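Long-range contact in glycoside hydrolase family 43 (Halothermothrix orenii, PDB 4QQS), which has alpha-L-arabinofuranosidase activity and probably takes part in breaking down plant polysaccharides such as xylan, and is built on a five-bladed beta-propeller: residues P116-H128 with P137-I149. Numbering follows the deposited sequence.
Sequences PLFDRGLSFIDAH and PYIYYVKDCSENI
S123 OG has three partners: it donates to the anti lone pair of E147 OE1 (2.6 Å), accepts from a water that also bonds S146 OG, and is hydrogen-bonded to the backbone N of L96. The same serine's carbonyl accepts from D144 N (2.9 Å) and shares a second water with D144 O. From here 124-128 and 137-143 run antiparallel as a hairpin of the five-bladed propeller, I125 and V142 exchanging backbone bonds. A beta bulge then shifts the register by one before H128 pairs with Y140. Within it D126, predicted to tune the catalytic acid, rests CB on V142 CG2 (3.7 Å); OD2 bonds G196 N. F118 points its CZ edge at the face of Y141 (planes at 57°), its CE2 3.6 Å above the F124 ring centre. Y141 CG, between backbone N and carbonyl carbon (chi1 58°), sets its ring beside F118 and F124. R120 NH1 donates almost straight (172°) to Y141 OH at 2.9 Å, in the guanidinium plane; Q161 OE1 bonds both Y141 OH and R120 NH2. A leucine in place of Y141 would probably leave R120 NH1 without its hydroxyl acceptor and F118 without the ring face it abuts. I139 CD1 touches A127 CB in the bulge and L117 CD2 tip to tip.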
loop_
_atom_site.group_PDB
_atom_site.type_symbol
_atom_site.label_atom_id
_atom_site.label_comp_id
_atom_site.label_asym_id
_atom_site.label_seq_id
_atom_site.Cartn_x
_atom_site.Cartn_y
_atom_site.Cartn_z
ATOM N N PRO A 116 19.065 4.153 4.302
ATOM C CA PRO A 116 17.721 4.706 4.105
ATOM C C PRO A 116 17.668 5.732 2.974
ATOM O O PRO A 116 18.679 6.368 2.620
ATOM C CB PRO A 116 17.432 5.384 5.438
ATOM C CG PRO A 116 18.763 5.836 5.913
ATOM C CD PRO A 116 19.733 4.758 5.469
ATOM N N LEU A 117 16.475 5.921 2.432
ATOM C CA LEU A 117 16.260 6.896 1.372
ATOM C C LEU A 117 16.367 8.321 1.931
ATOM O O LEU A 117 16.913 9.214 1.270
ATOM C CB LEU A 117 14.888 6.657 0.748
ATOM C CG LEU A 117 14.462 7.640 -0.338
ATOM C CD1 LEU A 117 15.425 7.647 -1.525
ATOM C CD2 LEU A 117 13.057 7.304 -0.800
ATOM N N PHE A 118 15.832 8.524 3.131
ATOM C CA PHE A 118 15.976 9.776 3.860
ATOM C C PHE A 118 15.929 9.448 5.343
ATOM O O PHE A 118 15.494 8.357 5.728
ATOM C CB PHE A 118 14.907 10.818 3.468
ATOM C CG PHE A 118 13.479 10.431 3.799
ATOM C CD1 PHE A 118 12.734 9.671 2.909
ATOM C CD2 PHE A 118 12.858 10.862 4.975
ATOM C CE1 PHE A 118 11.407 9.336 3.187
ATOM C CE2 PHE A 118 11.537 10.540 5.246
ATOM C CZ PHE A 118 10.821 9.768 4.349
ATOM N N ASP A 119 16.393 10.376 6.174
ATOM C CA ASP A 119 16.518 10.112 7.600
ATOM C C ASP A 119 16.363 11.420 8.346
ATOM O O ASP A 119 17.157 12.339 8.151
ATOM C CB ASP A 119 17.885 9.474 7.875
ATOM C CG ASP A 119 18.029 8.938 9.281
ATOM O OD1 ASP A 119 17.133 9.164 10.128
ATOM O OD2 ASP A 119 19.055 8.259 9.528
ATOM N N ARG A 120 15.327 11.503 9.177
ATOM C CA ARG A 120 15.020 12.713 9.938
ATOM C C ARG A 120 14.897 12.411 11.433
ATOM O O ARG A 120 14.270 13.173 12.176
ATOM C CB ARG A 120 13.742 13.364 9.404
ATOM C CG ARG A 120 13.834 13.725 7.949
ATOM C CD ARG A 120 12.486 14.074 7.360
ATOM N NE ARG A 120 12.611 14.234 5.919
ATOM C CZ ARG A 120 11.580 14.206 5.079
ATOM N NH1 ARG A 120 10.340 14.080 5.535
ATOM N NH2 ARG A 120 11.788 14.302 3.777
ATOM N N GLY A 121 15.481 11.301 11.879
ATOM C CA GLY A 121 15.457 10.968 13.289
ATOM C C GLY A 121 14.089 10.580 13.815
ATOM O O GLY A 121 13.838 10.658 15.010
ATOM N N LEU A 122 13.207 10.156 12.916
ATOM C CA LEU A 122 11.849 9.748 13.268
ATOM C C LEU A 122 11.479 8.513 12.451
ATOM O O LEU A 122 12.290 8.004 11.675
ATOM C CB LEU A 122 10.865 10.898 13.022
ATOM C CG LEU A 122 11.042 12.116 13.925
ATOM C CD1 LEU A 122 10.188 13.266 13.431
ATOM C CD2 LEU A 122 10.695 11.755 15.362
ATOM N N SER A 123 10.264 8.015 12.647
ATOM C CA SER A 123 9.810 6.812 11.969
ATOM C C SER A 123 8.897 7.119 10.788
ATOM O O SER A 123 7.911 7.858 10.911
ATOM C CB SER A 123 9.106 5.885 12.954
ATOM O OG SER A 123 10.059 5.226 13.786
ATOM N N PHE A 124 9.232 6.518 9.645
ATOM C CA PHE A 124 8.500 6.686 8.400
ATOM C C PHE A 124 8.271 5.324 7.777
ATOM O O PHE A 124 9.174 4.485 7.770
ATOM C CB PHE A 124 9.284 7.577 7.419
ATOM C CG PHE A 124 9.575 8.928 7.968
ATOM C CD1 PHE A 124 8.656 9.946 7.830
ATOM C CD2 PHE A 124 10.751 9.187 8.651
ATOM C CE1 PHE A 124 8.908 11.199 8.361
ATOM C CE2 PHE A 124 11.007 10.439 9.180
ATOM C CZ PHE A 124 10.094 11.444 9.031
ATOM N N ILE A 125 7.066 5.128 7.240
ATOM C CA ILE A 125 6.676 3.868 6.625
ATOM C C ILE A 125 5.741 4.117 5.440
ATOM O O ILE A 125 5.351 5.254 5.158
ATOM C CB ILE A 125 5.958 2.918 7.634
ATOM C CG1 ILE A 125 4.569 3.440 8.028
ATOM C CG2 ILE A 125 6.822 2.672 8.876
ATOM C CD1 ILE A 125 3.733 2.432 8.778
ATOM N N ASP A 126 5.390 3.044 4.739
ATOM C CA ASP A 126 4.310 3.071 3.758
ATOM C C ASP A 126 4.577 4.003 2.580
ATOM O O ASP A 126 3.655 4.603 2.026
ATOM C CB ASP A 126 2.953 3.401 4.393
ATOM C CG ASP A 126 2.328 2.238 5.138
ATOM O OD1 ASP A 126 2.887 1.131 5.128
ATOM O OD2 ASP A 126 1.256 2.449 5.749
ATOM N N ALA A 127 5.825 4.067 2.132
ATOM C CA ALA A 127 6.131 4.816 0.928
ATOM C C ALA A 127 5.358 4.294 -0.282
ATOM O O ALA A 127 5.170 3.088 -0.469
ATOM C CB ALA A 127 7.608 4.772 0.629
ATOM N N HIS A 128 4.948 5.238 -1.115
ATOM C CA HIS A 128 4.226 4.970 -2.340
ATOM C C HIS A 128 4.696 5.995 -3.362
ATOM O O HIS A 128 4.528 7.184 -3.159
ATOM C CB HIS A 128 2.726 5.111 -2.106
ATOM C CG HIS A 128 1.928 5.069 -3.364
ATOM N ND1 HIS A 128 1.737 3.915 -4.084
ATOM C CD2 HIS A 128 1.300 6.055 -4.054
ATOM C CE1 HIS A 128 1.031 4.196 -5.170
ATOM N NE2 HIS A 128 0.745 5.483 -5.172
ATOM N N PRO A 137 7.756 12.286 -10.642
ATOM C CA PRO A 137 7.538 11.385 -9.511
ATOM C C PRO A 137 7.171 12.129 -8.235
ATOM O O PRO A 137 7.700 13.206 -7.942
ATOM C CB PRO A 137 8.903 10.714 -9.344
ATOM C CG PRO A 137 9.895 11.683 -9.912
ATOM C CD PRO A 137 9.185 12.568 -10.866
ATOM N N TYR A 138 6.266 11.520 -7.477
ATOM C CA TYR A 138 5.885 11.991 -6.161
ATOM C C TYR A 138 5.909 10.821 -5.201
ATOM O O TYR A 138 5.478 9.736 -5.548
ATOM C CB TYR A 138 4.472 12.577 -6.182
ATOM C CG TYR A 138 4.314 13.747 -7.114
ATOM C CD1 TYR A 138 4.009 13.557 -8.455
ATOM C CD2 TYR A 138 4.492 15.048 -6.666
ATOM C CE1 TYR A 138 3.873 14.621 -9.319
ATOM C CE2 TYR A 138 4.370 16.130 -7.533
ATOM C CZ TYR A 138 4.062 15.902 -8.860
ATOM O OH TYR A 138 3.915 16.953 -9.739
ATOM N N ILE A 139 6.410 11.049 -3.998
ATOM C CA ILE A 139 6.378 10.041 -2.956
ATOM C C ILE A 139 5.396 10.455 -1.873
ATOM O O ILE A 139 5.451 11.569 -1.359
ATOM C CB ILE A 139 7.794 9.741 -2.391
ATOM C CG1 ILE A 139 7.741 8.531 -1.449
ATOM C CG2 ILE A 139 8.410 10.956 -1.713
ATOM C CD1 ILE A 139 9.117 8.024 -1.028
ATOM N N TYR A 140 4.486 9.538 -1.562
ATOM C CA TYR A 140 3.539 9.667 -0.461
ATOM C C TYR A 140 4.040 8.727 0.618
ATOM O O TYR A 140 4.423 7.614 0.323
ATOM C CB TYR A 140 2.127 9.254 -0.934
ATOM C CG TYR A 140 1.593 10.169 -1.995
ATOM C CD1 TYR A 140 1.923 9.995 -3.330
ATOM C CD2 TYR A 140 0.790 11.239 -1.667
ATOM C CE1 TYR A 140 1.485 10.884 -4.299
ATOM C CE2 TYR A 140 0.329 12.126 -2.629
ATOM C CZ TYR A 140 0.686 11.949 -3.950
ATOM O OH TYR A 140 0.296 12.809 -4.936
ATOM N N TYR A 141 4.065 9.181 1.864
ATOM C CA TYR A 141 4.609 8.354 2.927
ATOM C C TYR A 141 3.997 8.748 4.257
ATOM O O TYR A 141 3.387 9.800 4.388
ATOM C CB TYR A 141 6.137 8.461 2.970
ATOM C CG TYR A 141 6.655 9.870 3.158
ATOM C CD1 TYR A 141 6.896 10.382 4.414
ATOM C CD2 TYR A 141 6.891 10.701 2.072
ATOM C CE1 TYR A 141 7.375 11.670 4.587
ATOM C CE2 TYR A 141 7.362 11.998 2.238
ATOM C CZ TYR A 141 7.611 12.473 3.497
ATOM O OH TYR A 141 8.076 13.759 3.713
ATOM N N VAL A 142 4.181 7.886 5.246
ATOM C CA VAL A 142 3.579 8.065 6.553
ATOM C C VAL A 142 4.633 8.463 7.579
ATOM O O VAL A 142 5.662 7.803 7.721
ATOM C CB VAL A 142 2.888 6.774 7.012
ATOM C CG1 VAL A 142 2.396 6.884 8.441
ATOM C CG2 VAL A 142 1.720 6.454 6.072
ATOM N N LYS A 143 4.348 9.553 8.291
ATOM C CA LYS A 143 5.064 9.928 9.510
ATOM C C LYS A 143 4.350 9.192 10.634
ATOM O O LYS A 143 3.237 9.523 10.994
ATOM C CB LYS A 143 5.022 11.449 9.683
ATOM C CG LYS A 143 5.915 12.002 10.779
ATOM C CD LYS A 143 5.832 13.539 10.845
ATOM C CE LYS A 143 6.915 14.119 11.730
ATOM N NZ LYS A 143 6.766 15.555 11.996
ATOM N N ASP A 144 4.987 8.108 11.089
ATOM C CA ASP A 144 4.314 7.086 11.872
ATOM C C ASP A 144 4.013 7.500 13.309
ATOM O O ASP A 144 4.832 8.123 13.991
ATOM C CB ASP A 144 5.171 5.821 11.869
ATOM C CG ASP A 144 4.484 4.642 12.529
ATOM O OD1 ASP A 144 3.537 4.094 11.930
ATOM O OD2 ASP A 144 4.916 4.269 13.642
ATOM N N CYS A 145 2.826 7.109 13.768
ATOM C CA CYS A 145 2.350 7.361 15.126
ATOM C C CYS A 145 3.321 6.978 16.238
ATOM O O CYS A 145 3.274 7.601 17.295
ATOM C CB CYS A 145 1.022 6.634 15.335
ATOM S SG CYS A 145 1.112 4.862 15.125
ATOM N N SER A 146 4.187 5.989 16.018
ATOM C CA SER A 146 5.109 5.552 17.058
ATOM C C SER A 146 5.927 6.706 17.602
ATOM O O SER A 146 6.237 6.702 18.783
ATOM C CB SER A 146 6.042 4.456 16.534
ATOM O OG SER A 146 6.794 4.885 15.417
ATOM N N GLU A 147 6.284 7.669 16.758
ATOM C CA GLU A 147 7.121 8.789 17.165
ATOM C C GLU A 147 6.529 10.136 16.775
ATOM O O GLU A 147 7.232 11.136 16.732
ATOM C CB GLU A 147 8.530 8.653 16.574
ATOM C CG GLU A 147 9.225 7.361 16.923
ATOM C CD GLU A 147 10.697 7.398 16.590
ATOM O OE1 GLU A 147 11.127 6.798 15.593
ATOM O OE2 GLU A 147 11.455 8.041 17.335
ATOM N N ASN A 148 5.231 10.178 16.514
ATOM C CA ASN A 148 4.558 11.405 16.076
ATOM C C ASN A 148 3.399 11.672 17.011
ATOM O O ASN A 148 2.377 11.002 16.928
ATOM C CB ASN A 148 4.078 11.218 14.634
ATOM C CG ASN A 148 3.753 12.514 13.934
ATOM O OD1 ASN A 148 4.301 13.578 14.252
ATOM N ND2 ASN A 148 2.922 12.423 12.917
ATOM N N ILE A 149 3.582 12.618 17.933
ATOM C CA ILE A 149 2.556 12.951 18.916
ATOM C C ILE A 149 2.178 14.403 18.688
ATOM O O ILE A 149 3.034 15.298 18.725
ATOM C CB ILE A 149 3.050 12.754 20.365
ATOM C CG1 ILE A 149 3.548 11.326 20.577
ATOM C CG2 ILE A 149 1.943 13.086 21.364
ATOM C CD1 ILE A 149 4.222 11.115 21.904
HETATM O O HOH W 1 7.423 9.149 13.285
HETATM O O HOH W 2 9.237 3.310 15.711
#